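Local coordinates for gala protein type 1, 3 or 4 (Legionella pneumophila subsp. pneumophila, PDB 4XA9), which is a leucine-rich-repeat protein that probably binds small GTPases and may act as a GTPase activator, at residues A[48-52]-A[53-57]. Sequence-based numbering, arbitrary orientation.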
loop_
_atom_site.group_PDB
_atom_site.type_symbol
_atom_site.label_atom_id
_atom_site.label_comp_id
_atom_site.label_asym_id
_atom_site.label_seq_id
_atom_site.Cartn_x
_atom_site.Cartn_y
_atom_site.Cartn_z
ATOM N N LEU A 48 4.493 -20.114 3.293
ATOM C CA LEU A 48 5.219 -19.445 4.365
ATOM C C LEU A 48 5.159 -17.926 4.261
ATOM O O LEU A 48 5.401 -17.370 3.195
ATOM C CB LEU A 48 6.672 -19.907 4.341
ATOM C CG LEU A 48 7.648 -19.272 5.327
ATOM C CD1 LEU A 48 7.286 -19.662 6.749
ATOM C CD2 LEU A 48 9.072 -19.702 4.994
ATOM N N ASP A 49 4.847 -17.262 5.371
ATOM C CA ASP A 49 4.853 -15.803 5.422
ATOM C C ASP A 49 5.952 -15.282 6.366
ATOM O O ASP A 49 5.855 -15.403 7.588
ATOM C CB ASP A 49 3.468 -15.296 5.836
ATOM C CG ASP A 49 3.387 -13.775 5.937
ATOM O OD1 ASP A 49 4.351 -13.070 5.558
ATOM O OD2 ASP A 49 2.318 -13.287 6.363
ATOM N N LEU A 50 6.995 -14.709 5.774
ATOM C CA LEU A 50 8.103 -14.124 6.526
ATOM C C LEU A 50 8.122 -12.605 6.405
ATOM O O LEU A 50 9.152 -11.974 6.630
ATOM C CB LEU A 50 9.442 -14.680 6.042
ATOM C CG LEU A 50 9.687 -16.174 6.211
ATOM C CD1 LEU A 50 11.062 -16.541 5.675
ATOM C CD2 LEU A 50 9.561 -16.569 7.671
ATOM N N SER A 51 6.986 -12.018 6.047
ATOM C CA SER A 51 6.943 -10.593 5.723
ATOM C C SER A 51 7.193 -9.714 6.940
ATOM O O SER A 51 6.960 -10.134 8.064
ATOM C CB SER A 51 5.600 -10.228 5.091
ATOM O OG SER A 51 4.542 -10.426 6.013
ATOM N N HIS A 52 7.684 -8.502 6.705
ATOM C CA HIS A 52 7.892 -7.522 7.768
ATOM C C HIS A 52 8.871 -8.035 8.832
ATOM O O HIS A 52 8.550 -8.111 10.016
ATOM C CB HIS A 52 6.560 -7.134 8.415
ATOM C CG HIS A 52 5.579 -6.510 7.463
ATOM N ND1 HIS A 52 5.623 -5.176 7.116
ATOM C CD2 HIS A 52 4.509 -7.031 6.814
ATOM C CE1 HIS A 52 4.633 -4.906 6.283
ATOM N NE2 HIS A 52 3.939 -6.013 6.087
ATOM N N ASN A 53 10.069 -8.391 8.387
ATOM C CA ASN A 53 11.137 -8.787 9.288
ATOM C C ASN A 53 12.422 -8.109 8.846
ATOM O O ASN A 53 12.368 -7.124 8.104
ATOM C CB ASN A 53 11.270 -10.308 9.325
ATOM C CG ASN A 53 10.194 -10.956 10.170
ATOM O OD1 ASN A 53 10.067 -10.654 11.357
ATOM N ND2 ASN A 53 9.399 -11.835 9.563
ATOM N N ASP A 54 13.570 -8.626 9.280
ATOM C CA ASP A 54 14.851 -7.979 8.999
ATOM C C ASP A 54 15.796 -8.899 8.249
ATOM O O ASP A 54 17.007 -8.864 8.452
ATOM C CB ASP A 54 15.513 -7.518 10.299
ATOM C CG ASP A 54 14.660 -6.536 11.073
ATOM O OD1 ASP A 54 14.020 -5.674 10.436
ATOM O OD2 ASP A 54 14.621 -6.636 12.319
ATOM N N ILE A 55 15.236 -9.737 7.391
ATOM C CA ILE A 55 16.023 -10.726 6.668
ATOM C C ILE A 55 16.803 -10.073 5.528
ATOM O O ILE A 55 16.288 -9.186 4.844
ATOM C CB ILE A 55 15.107 -11.840 6.129
ATOM C CG1 ILE A 55 14.328 -12.470 7.290
ATOM C CG2 ILE A 55 15.899 -12.887 5.357
ATOM C CD1 ILE A 55 13.256 -13.444 6.858
ATOM N N THR A 56 18.050 -10.499 5.337
ATOM C CA THR A 56 18.875 -9.996 4.245
ATOM C C THR A 56 19.134 -11.111 3.242
ATOM O O THR A 56 18.568 -12.195 3.361
ATOM C CB THR A 56 20.229 -9.448 4.736
ATOM O OG1 THR A 56 21.091 -10.542 5.080
ATOM C CG2 THR A 56 20.044 -8.532 5.944
ATOM N N ALA A 57 20.002 -10.842 2.269
ATOM C CA ALA A 57 20.369 -11.834 1.262
ATOM C C ALA A 57 21.006 -13.075 1.891
ATOM O O ALA A 57 20.840 -14.189 1.392
ATOM C CB ALA A 57 21.315 -11.220 0.236
#
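The amide of Asn53 folds back toward its own chain and donates from ND2 to the carbonyl O of Leu50 (2.9 Å), approaching from above the carbonyl plane, 70° out of it. The N-H points fairly straight at the oxygen (156°). With CG beside the backbone N (chi1 -77°), the amide is turned inward, where it is gripped on both ends: ND2 also donates to Leu22 O, and OD1 accepts from the backbone N of Leu25 and Leu27. A buried polar group is fully engaged, its rotation fixed by bonds to its own loop and to the preceding coil. Asn77 continues the ladder, its ND2 reaching Leu50 O and its OD1 taking the N-H of Ile55. Leu50 and Ile55 cross at about a right angle, CD1 meeting CD1 at 4.0 Å, and helix 32-41 adds Leu35 and Ile32 to this apolar layer. At the end of the strand, Asp49 OD1 accepts from Ser51 N (2.9 Å), forming an Asx turn, and from Ser51 OG (2.7 Å) through its syn lone pair. Inward leucines followed by a buried asparagine bound to backbone of adjacent coils form the asparagine ladder of the leucine-rich-repeat solenoid.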